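Local coordinates for protein putative agmatine deiminase (Streptococcus mutans, PDB 2EWO) that probably catalyses the hydrolysis of agmatine to N-carbamoylputrescine and ammonia, as a deiminase related to the Porphyromonas-type peptidyl-arginine deiminases, at residues G19-I27 and L309-G317; V167-M178 and L202-G213. All blocks are in the same frame, centred on the assembly; numbering follows the deposited sequence.

Interaction 1 joins residues far apart in the chain, G19-I27 near the start and L309-G317 near the end. Interaction 2 joins V167-M178 to L202-G213 and is nested inside the loop that interaction 1 closes. Their centres lie about 18 Å apart. They meet where the turn of interaction 1 reaches the hairpin of interaction 2: E22 OE2 is 4.0 Å from G169 CA, and F21 CZ is 4.2 Å from G169 N. R16 ties the two together, with a salt bridge to E22 and a hydrogen bond to the carbonyl of G169. The family has the propeller-like fold of guanidino-group-modifying enzymes, probably shared here.

Interaction 1 (G19-I27 and L309-G317); sequences GEFEKQKQI and LNFLIVNGG
L312 and I27 reach toward each other tip to tip, with L312 CD1 3.4 Å from I27 CD1. The other L312 branch, CD2, turns to E20 and lies 3.9 Å from its OE2. CG of E20 is anti to the backbone N (chi1 -165°), and the chain beyond is extended. This carries the carboxylate across to L312 and I313.

At I313 the E20 side chain crosses at about a right angle. The CG2 branch of I313 packs on the base of F21, 3.6 Å from F21 CB. The F21 ring itself leads away from this segment and sets one face over G19 CA. F21 sits in a type I turn from G19 to E22, closed by the E22 N to G19 O bond. The E22 carboxylate also accepts from G19 N and forms a salt bridge with R16.

V314 comes next. Its CG1 lies 3.4 Å from I27 CD1, so the I27 methyl touches both L312 and V314. I56 of helix 43-57 packs on I27 and V314. The Q24 side chain passes V314, with CD 3.8 Å from V314 CA. The V314 carbonyl accepts from R342.

N315 ends the contact. Its ND2 gives a weak, bent hydrogen bond to Q24 O (2.7 Å, 125° at the hydrogen). Its amide plane stands 71° from that of Q24.

The contact brings strand 24-29 and the turn before it against the outermost strand, 312-314, of another sheet. The two do not pair as strands. Apolar branches share the joining with the side chains of E20, Q24 and N315. The two segments thus meet largely through side chains, and the N315 amide adds a weak bond to a backbone carbonyl at one end.

Interaction 2 (V167-M178 and L202-G213); sequences VDGEGTVLVTEM and LNCVKVLWVKDG
T172-T176 pairs with K206-V210 in parallel register, and the short axes run 4.9 Å apart at 25°. V173 and V175 each give and accept a backbone bond. V173 N donates to K206 O (3.2 Å), and L208 N donates to V173 O (3.1 Å, 162°). V175 N donates to L208 O, and V210 N to V175 O. The end bonds, K206 N to G171 O and E177 N to V210 O, are weak.

Apolar contacts line both faces. On one, L174 CD2 lies 3.4 Å from L208 CB and T172 CG2 meets L208 CD1. On the other, C204 SG sits 3.5 Å from V173 CB and also touches V167, while L202 CD2 meets V173 CG2.

V175 CG2, set between the backbone N and the carbonyl carbon, makes a CH-pi contact over the six-membered ring of W209, 3.5 Å from its centroid. V207 CG2 lies over the same face. E177 CB packs on W209 CE3 at 3.3 Å.

T172 OG1 donates to G171 O from above the carbonyl plane and is also bonded to A264 N. K206 NZ bonds to T262, and T176 OG1 to G221. E177 OE1 has a long, weak ion pair with K191.

This is a beta-alpha-beta crossover through helix 191-202. Backbone bonds fix the register; E195, through NE1, and K191, by a cation-pi contact, tie W209 to that helix.

Interaction 1 (G19-I27 and L309-G317)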
loop_
_atom_site.group_PDB
_atom_site.type_symbol
_atom_site.label_atom_id
_atom_site.label_comp_id
_atom_site.label_asym_id
_atom_site.label_seq_id
_atom_site.Cartn_x
_atom_site.Cartn_y
_atom_site.Cartn_z
ATOM N N GLY A 19 -11.487 36.763 -1.810
ATOM C CA GLY A 19 -12.533 36.273 -2.682
ATOM C C GLY A 19 -12.052 35.316 -3.753
ATOM O O GLY A 19 -11.006 35.516 -4.374
ATOM N N GLU A 20 -12.839 34.272 -3.978
ATOM C CA GLU A 20 -12.511 33.258 -4.971
ATOM C C GLU A 20 -12.114 33.871 -6.310
ATOM O O GLU A 20 -11.250 33.348 -7.019
ATOM C CB GLU A 20 -13.703 32.319 -5.156
ATOM C CG GLU A 20 -13.367 31.027 -5.886
ATOM C CD GLU A 20 -14.433 29.947 -5.703
ATOM O OE1 GLU A 20 -14.702 29.561 -4.530
ATOM O OE2 GLU A 20 -14.994 29.488 -6.734
ATOM N N PHE A 21 -12.745 34.991 -6.636
ATOM C CA PHE A 21 -12.499 35.703 -7.881
ATOM C C PHE A 21 -11.167 36.445 -7.941
ATOM O O PHE A 21 -10.613 36.637 -9.026
ATOM C CB PHE A 21 -13.645 36.677 -8.131
ATOM C CG PHE A 21 -14.139 37.372 -6.888
ATOM C CD1 PHE A 21 -13.436 38.436 -6.336
ATOM C CD2 PHE A 21 -15.324 36.966 -6.279
ATOM C CE1 PHE A 21 -13.913 39.083 -5.197
ATOM C CE2 PHE A 21 -15.803 37.606 -5.145
ATOM C CZ PHE A 21 -15.101 38.663 -4.602
ATOM N N GLU A 22 -10.650 36.858 -6.784
ATOM C CA GLU A 22 -9.382 37.579 -6.749
ATOM C C GLU A 22 -8.286 36.824 -7.499
ATOM O O GLU A 22 -8.455 35.653 -7.850
ATOM C CB GLU A 22 -8.965 37.852 -5.297
ATOM C CG GLU A 22 -9.928 38.778 -4.554
ATOM C CD GLU A 22 -9.380 39.279 -3.221
ATOM O OE1 GLU A 22 -8.232 39.784 -3.193
ATOM O OE2 GLU A 22 -10.101 39.185 -2.197
ATOM N N LYS A 23 -7.172 37.506 -7.761
ATOM C CA LYS A 23 -6.057 36.905 -8.489
ATOM C C LYS A 23 -5.487 35.706 -7.748
ATOM O O LYS A 23 -5.309 35.720 -6.520
ATOM C CB LYS A 23 -4.953 37.934 -8.745
ATOM C CG LYS A 23 -3.779 37.404 -9.578
ATOM C CD LYS A 23 -2.687 38.478 -9.743
ATOM C CE LYS A 23 -1.418 37.959 -10.414
ATOM N NZ LYS A 23 -0.346 39.001 -10.411
ATOM N N GLN A 24 -5.189 34.669 -8.518
ATOM C CA GLN A 24 -4.682 33.437 -7.950
ATOM C C GLN A 24 -3.546 32.810 -8.734
ATOM O O GLN A 24 -3.545 32.840 -9.955
ATOM C CB GLN A 24 -5.833 32.442 -7.817
ATOM C CG GLN A 24 -6.586 32.168 -9.094
ATOM C CD GLN A 24 -7.878 31.427 -8.841
ATOM O OE1 GLN A 24 -8.756 31.904 -8.113
ATOM N NE2 GLN A 24 -8.003 30.251 -9.434
ATOM N N LYS A 25 -2.589 32.229 -8.012
ATOM C CA LYS A 25 -1.424 31.586 -8.604
ATOM C C LYS A 25 -1.689 30.283 -9.347
ATOM O O LYS A 25 -1.081 30.044 -10.387
ATOM C CB LYS A 25 -0.367 31.340 -7.529
ATOM C CG LYS A 25 0.815 30.513 -8.016
ATOM C CD LYS A 25 1.901 30.462 -6.967
ATOM C CE LYS A 25 3.095 29.655 -7.419
ATOM N NZ LYS A 25 4.252 29.901 -6.501
ATOM N N GLN A 26 -2.574 29.436 -8.824
ATOM C CA GLN A 26 -2.873 28.156 -9.472
ATOM C C GLN A 26 -4.059 27.474 -8.837
ATOM O O GLN A 26 -4.725 28.036 -7.969
ATOM C CB GLN A 26 -1.679 27.216 -9.353
ATOM C CG GLN A 26 -1.198 27.067 -7.916
ATOM C CD GLN A 26 -0.066 26.078 -7.761
ATOM O OE1 GLN A 26 0.718 26.168 -6.811
ATOM N NE2 GLN A 26 0.021 25.118 -8.683
ATOM N N ILE A 27 -4.310 26.249 -9.278
ATOM C CA ILE A 27 -5.404 25.472 -8.733
ATOM C C ILE A 27 -4.991 24.059 -8.381
ATOM O O ILE A 27 -4.269 23.401 -9.125
ATOM C CB ILE A 27 -6.584 25.401 -9.700
ATOM C CG1 ILE A 27 -7.332 26.731 -9.673
ATOM C CG2 ILE A 27 -7.522 24.254 -9.313
ATOM C CD1 ILE A 27 -8.449 26.798 -10.678
ATOM N N LEU A 309 -24.277 25.895 -10.428
ATOM C CA LEU A 309 -23.666 26.809 -9.481
ATOM C C LEU A 309 -22.298 26.264 -9.071
ATOM O O LEU A 309 -21.496 26.957 -8.433
ATOM C CB LEU A 309 -24.577 26.967 -8.265
ATOM C CG LEU A 309 -24.549 28.311 -7.530
ATOM C CD1 LEU A 309 -23.260 28.455 -6.736
ATOM C CD2 LEU A 309 -24.706 29.448 -8.536
ATOM N N ASN A 310 -22.034 25.017 -9.448
ATOM C CA ASN A 310 -20.766 24.353 -9.147
ATOM C C ASN A 310 -19.716 24.723 -10.185
ATOM O O ASN A 310 -19.255 23.878 -10.948
ATOM C CB ASN A 310 -20.964 22.826 -9.130
ATOM C CG ASN A 310 -21.335 22.295 -7.758
ATOM O OD1 ASN A 310 -20.459 22.007 -6.932
ATOM N ND2 ASN A 310 -22.637 22.178 -7.500
ATOM N N PHE A 311 -19.351 25.996 -10.218
ATOM C CA PHE A 311 -18.348 26.461 -11.168
ATOM C C PHE A 311 -17.136 27.052 -10.425
ATOM O O PHE A 311 -17.249 27.554 -9.292
ATOM C CB PHE A 311 -18.975 27.485 -12.159
ATOM C CG PHE A 311 -19.665 28.649 -11.485
ATOM C CD1 PHE A 311 -18.941 29.770 -11.096
ATOM C CD2 PHE A 311 -21.018 28.584 -11.164
ATOM C CE1 PHE A 311 -19.547 30.800 -10.393
ATOM C CE2 PHE A 311 -21.632 29.612 -10.458
ATOM C CZ PHE A 311 -20.893 30.719 -10.071
ATOM N N LEU A 312 -15.971 26.966 -11.056
ATOM C CA LEU A 312 -14.760 27.487 -10.447
ATOM C C LEU A 312 -14.455 28.850 -11.056
ATOM O O LEU A 312 -14.603 29.047 -12.264
ATOM C CB LEU A 312 -13.586 26.515 -10.663
ATOM C CG LEU A 312 -12.324 26.683 -9.792
ATOM C CD1 LEU A 312 -11.580 27.920 -10.204
ATOM C CD2 LEU A 312 -12.703 26.760 -8.311
ATOM N N ILE A 313 -14.049 29.787 -10.202
ATOM C CA ILE A 313 -13.719 31.147 -10.614
ATOM C C ILE A 313 -12.211 31.396 -10.657
ATOM O O ILE A 313 -11.639 31.902 -9.691
ATOM C CB ILE A 313 -14.336 32.194 -9.647
ATOM C CG1 ILE A 313 -15.857 32.059 -9.626
ATOM C CG2 ILE A 313 -13.935 33.601 -10.072
ATOM C CD1 ILE A 313 -16.513 32.208 -10.995
ATOM N N VAL A 314 -11.560 31.037 -11.758
ATOM C CA VAL A 314 -10.128 31.289 -11.867
ATOM C C VAL A 314 -10.007 32.759 -12.293
ATOM O O VAL A 314 -11.022 33.456 -12.425
ATOM C CB VAL A 314 -9.471 30.378 -12.928
ATOM C CG1 VAL A 314 -9.968 28.966 -12.756
ATOM C CG2 VAL A 314 -9.762 30.883 -14.327
ATOM N N ASN A 315 -8.782 33.245 -12.477
ATOM C CA ASN A 315 -8.608 34.620 -12.915
ATOM C C ASN A 315 -8.643 34.639 -14.444
ATOM O O ASN A 315 -7.940 33.869 -15.113
ATOM C CB ASN A 315 -7.302 35.226 -12.369
ATOM C CG ASN A 315 -6.095 34.313 -12.544
ATOM O OD1 ASN A 315 -5.840 33.787 -13.633
ATOM N ND2 ASN A 315 -5.337 34.134 -11.467
ATOM N N GLY A 316 -9.509 35.495 -14.983
ATOM C CA GLY A 316 -9.667 35.610 -16.423
ATOM C C GLY A 316 -10.323 34.400 -17.080
ATOM O O GLY A 316 -10.095 34.133 -18.259
ATOM N N GLY A 317 -11.141 33.667 -16.327
ATOM C CA GLY A 317 -11.795 32.498 -16.886
ATOM C C GLY A 317 -12.774 31.814 -15.945
ATOM O O GLY A 317 -12.720 31.992 -14.729
#

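Interaction 2 (V167-M178 and L202-G213)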
loop_
_atom_site.group_PDB
_atom_site.type_symbol
_atom_site.label_atom_id
_atom_site.label_comp_id
_atom_site.label_asym_id
_atom_site.label_seq_id
_atom_site.Cartn_x
_atom_site.Cartn_y
_atom_site.Cartn_z
ATOM N N VAL A 167 -17.055 33.180 0.501
ATOM C CA VAL A 167 -16.661 34.480 1.025
ATOM C C VAL A 167 -16.444 35.576 -0.016
ATOM O O VAL A 167 -16.136 35.311 -1.177
ATOM C CB VAL A 167 -15.364 34.336 1.852
ATOM C CG1 VAL A 167 -15.094 35.603 2.634
ATOM C CG2 VAL A 167 -15.478 33.151 2.776
ATOM N N ASP A 168 -16.624 36.813 0.428
ATOM C CA ASP A 168 -16.411 37.974 -0.413
ATOM C C ASP A 168 -15.281 38.760 0.266
ATOM O O ASP A 168 -15.169 38.770 1.499
ATOM C CB ASP A 168 -17.695 38.822 -0.527
ATOM C CG ASP A 168 -18.030 39.591 0.755
ATOM O OD1 ASP A 168 -18.330 38.962 1.788
ATOM O OD2 ASP A 168 -17.997 40.836 0.718
ATOM N N GLY A 169 -14.433 39.392 -0.540
ATOM C CA GLY A 169 -13.320 40.152 0.002
ATOM C C GLY A 169 -13.460 40.638 1.438
ATOM O O GLY A 169 -12.613 40.330 2.278
ATOM N N GLU A 170 -14.531 41.379 1.734
ATOM C CA GLU A 170 -14.731 41.925 3.080
ATOM C C GLU A 170 -15.618 41.143 4.046
ATOM O O GLU A 170 -16.584 40.496 3.652
ATOM C CB GLU A 170 -15.225 43.376 3.003
ATOM C CG GLU A 170 -16.198 43.681 1.862
ATOM C CD GLU A 170 -15.489 44.124 0.578
ATOM O OE1 GLU A 170 -14.714 43.320 0.012
ATOM O OE2 GLU A 170 -15.708 45.277 0.138
ATOM N N GLY A 171 -15.255 41.241 5.324
ATOM C CA GLY A 171 -15.937 40.564 6.421
ATOM C C GLY A 171 -17.306 39.921 6.273
ATOM O O GLY A 171 -18.212 40.202 7.057
ATOM N N THR A 172 -17.470 39.039 5.301
ATOM C CA THR A 172 -18.758 38.388 5.131
ATOM C C THR A 172 -18.595 37.021 4.501
ATOM O O THR A 172 -17.796 36.844 3.587
ATOM C CB THR A 172 -19.704 39.226 4.252
ATOM O OG1 THR A 172 -19.878 40.526 4.831
ATOM C CG2 THR A 172 -21.067 38.547 4.142
ATOM N N VAL A 173 -19.353 36.051 4.992
ATOM C CA VAL A 173 -19.271 34.710 4.450
ATOM C C VAL A 173 -20.671 34.140 4.300
ATOM O O VAL A 173 -21.600 34.568 4.987
ATOM C CB VAL A 173 -18.428 33.799 5.365
ATOM C CG1 VAL A 173 -19.060 33.709 6.745
ATOM C CG2 VAL A 173 -18.285 32.431 4.739
ATOM N N LEU A 174 -20.823 33.188 3.386
ATOM C CA LEU A 174 -22.113 32.546 3.141
ATOM C C LEU A 174 -22.141 31.081 3.572
ATOM O O LEU A 174 -21.697 30.211 2.823
ATOM C CB LEU A 174 -22.463 32.627 1.652
ATOM C CG LEU A 174 -23.024 33.951 1.137
ATOM C CD1 LEU A 174 -23.210 33.902 -0.384
ATOM C CD2 LEU A 174 -24.346 34.214 1.836
ATOM N N VAL A 175 -22.666 30.805 4.765
ATOM C CA VAL A 175 -22.760 29.425 5.257
ATOM C C VAL A 175 -24.200 28.916 5.157
ATOM O O VAL A 175 -25.129 29.703 5.004
ATOM C CB VAL A 175 -22.311 29.293 6.736
ATOM C CG1 VAL A 175 -20.884 29.794 6.899
ATOM C CG2 VAL A 175 -23.271 30.051 7.643
ATOM N N THR A 176 -24.374 27.601 5.252
ATOM C CA THR A 176 -25.689 26.971 5.159
ATOM C C THR A 176 -26.004 26.224 6.471
ATOM O O THR A 176 -25.538 25.109 6.671
ATOM C CB THR A 176 -25.709 26.006 3.927
ATOM O OG1 THR A 176 -26.786 25.073 4.047
ATOM C CG2 THR A 176 -24.379 25.265 3.800
ATOM N N GLU A 177 -26.794 26.828 7.360
ATOM C CA GLU A 177 -27.097 26.206 8.660
ATOM C C GLU A 177 -27.559 24.754 8.650
ATOM O O GLU A 177 -27.342 24.033 9.622
ATOM C CB GLU A 177 -28.106 27.055 9.438
ATOM C CG GLU A 177 -29.372 27.366 8.672
ATOM C CD GLU A 177 -30.165 28.519 9.275
ATOM O OE1 GLU A 177 -30.069 28.752 10.513
ATOM O OE2 GLU A 177 -30.891 29.183 8.488
HETATM N N MSE A 178 -28.196 24.322 7.567
HETATM C CA MSE A 178 -28.655 22.937 7.482
HETATM C C MSE A 178 -27.457 21.965 7.477
HETATM O O MSE A 178 -27.626 20.746 7.582
HETATM C CB MSE A 178 -29.502 22.730 6.220
HETATM C CG MSE A 178 -30.118 21.337 6.109
HETATM SE SE MSE A 178 -29.561 20.366 4.508
HETATM C CE MSE A 178 -31.310 20.165 3.660
ATOM N N LEU A 202 -11.606 33.411 9.092
ATOM C CA LEU A 202 -11.944 33.937 7.771
ATOM C C LEU A 202 -11.860 35.461 7.781
ATOM O O LEU A 202 -11.628 36.097 6.750
ATOM C CB LEU A 202 -13.356 33.492 7.376
ATOM C CG LEU A 202 -13.491 32.165 6.638
ATOM C CD1 LEU A 202 -12.581 31.139 7.263
ATOM C CD2 LEU A 202 -14.943 31.708 6.668
ATOM N N ASN A 203 -12.032 36.032 8.968
ATOM C CA ASN A 203 -12.002 37.474 9.158
ATOM C C ASN A 203 -13.279 38.088 8.595
ATOM O O ASN A 203 -13.254 39.133 7.952
ATOM C CB ASN A 203 -10.771 38.084 8.482
ATOM C CG ASN A 203 -9.950 38.928 9.434
ATOM O OD1 ASN A 203 -8.910 39.462 9.061
ATOM N ND2 ASN A 203 -10.415 39.053 10.674
ATOM N N CYS A 204 -14.396 37.413 8.848
ATOM C CA CYS A 204 -15.703 37.856 8.388
ATOM C C CYS A 204 -16.490 38.420 9.562
ATOM O O CYS A 204 -16.916 37.675 10.443
ATOM C CB CYS A 204 -16.480 36.683 7.777
ATOM S SG CYS A 204 -15.787 35.989 6.253
ATOM N N VAL A 205 -16.685 39.735 9.573
ATOM C CA VAL A 205 -17.428 40.380 10.648
ATOM C C VAL A 205 -18.934 40.071 10.601
ATOM O O VAL A 205 -19.682 40.470 11.499
ATOM C CB VAL A 205 -17.192 41.923 10.650
ATOM C CG1 VAL A 205 -15.815 42.243 11.233
ATOM C CG2 VAL A 205 -17.289 42.478 9.236
ATOM N N LYS A 206 -19.373 39.355 9.567
ATOM C CA LYS A 206 -20.785 38.991 9.447
ATOM C C LYS A 206 -21.016 37.674 8.720
ATOM O O LYS A 206 -20.427 37.424 7.671
ATOM C CB LYS A 206 -21.571 40.083 8.726
ATOM C CG LYS A 206 -23.056 39.760 8.608
ATOM C CD LYS A 206 -23.820 40.878 7.935
ATOM C CE LYS A 206 -25.321 40.628 7.985
ATOM N NZ LYS A 206 -26.065 41.750 7.352
ATOM N N VAL A 207 -21.978 36.850 9.256
ATOM C CA VAL A 207 -22.229 35.541 8.632
ATOM C C VAL A 207 -23.708 35.428 8.230
ATOM O O VAL A 207 -24.608 35.490 9.080
ATOM C CB VAL A 207 -21.877 34.422 9.620
ATOM C CG1 VAL A 207 -22.492 34.629 11.007
ATOM C CG2 VAL A 207 -22.354 33.043 9.159
ATOM N N LEU A 208 -23.909 35.268 6.925
ATOM C CA LEU A 208 -25.253 35.121 6.314
ATOM C C LEU A 208 -25.663 33.648 6.340
ATOM O O LEU A 208 -24.980 32.782 5.781
ATOM C CB LEU A 208 -25.219 35.589 4.858
ATOM C CG LEU A 208 -25.409 37.099 4.703
ATOM C CD1 LEU A 208 -24.441 37.914 5.563
ATOM C CD2 LEU A 208 -25.196 37.581 3.267
ATOM N N TRP A 209 -26.787 33.379 6.977
ATOM C CA TRP A 209 -27.246 31.994 7.164
ATOM C C TRP A 209 -28.409 31.601 6.251
ATOM O O TRP A 209 -29.590 31.765 6.616
ATOM C CB TRP A 209 -27.718 31.783 8.603
ATOM C CG TRP A 209 -26.578 31.871 9.618
ATOM C CD1 TRP A 209 -26.121 32.975 10.219
ATOM C CD2 TRP A 209 -25.815 30.769 10.086
ATOM N NE1 TRP A 209 -25.059 32.571 11.089
ATOM C CE2 TRP A 209 -24.899 31.272 11.000
ATOM C CE3 TRP A 209 -25.827 29.395 9.820
ATOM C CZ2 TRP A 209 -23.982 30.470 11.687
ATOM C CZ3 TRP A 209 -24.897 28.593 10.512
ATOM C CH2 TRP A 209 -24.018 29.107 11.403
ATOM N N VAL A 210 -28.039 31.077 5.081
ATOM C CA VAL A 210 -29.026 30.515 4.162
ATOM C C VAL A 210 -29.567 29.348 4.867
ATOM O O VAL A 210 -28.930 28.793 5.772
ATOM C CB VAL A 210 -28.444 30.073 2.842
ATOM C CG1 VAL A 210 -29.442 29.236 2.024
ATOM C CG2 VAL A 210 -28.061 31.248 1.955
ATOM N N LYS A 211 -30.689 28.906 4.478
ATOM C CA LYS A 211 -31.256 27.990 5.397
ATOM C C LYS A 211 -31.734 26.623 4.973
ATOM O O LYS A 211 -32.498 26.018 5.699
ATOM C CB LYS A 211 -32.511 28.568 6.059
ATOM C CG LYS A 211 -33.057 27.592 7.166
ATOM C CD LYS A 211 -34.532 27.898 7.897
ATOM C CE LYS A 211 -34.978 26.883 8.976
ATOM N NZ LYS A 211 -36.175 27.303 9.684
ATOM N N ASP A 212 -31.384 26.078 3.893
ATOM C CA ASP A 212 -31.745 24.670 3.545
ATOM C C ASP A 212 -30.878 24.475 2.352
ATOM O O ASP A 212 -30.456 25.467 1.749
ATOM C CB ASP A 212 -33.268 24.458 3.238
ATOM C CG ASP A 212 -34.095 23.690 4.324
ATOM O OD1 ASP A 212 -34.616 24.344 5.312
ATOM O OD2 ASP A 212 -34.297 22.406 4.254
ATOM N N GLY A 213 -30.573 23.278 2.009
ATOM C CA GLY A 213 -29.693 23.065 0.860
ATOM C C GLY A 213 -30.284 22.010 -0.039
ATOM O O GLY A 213 -31.256 21.342 0.321
#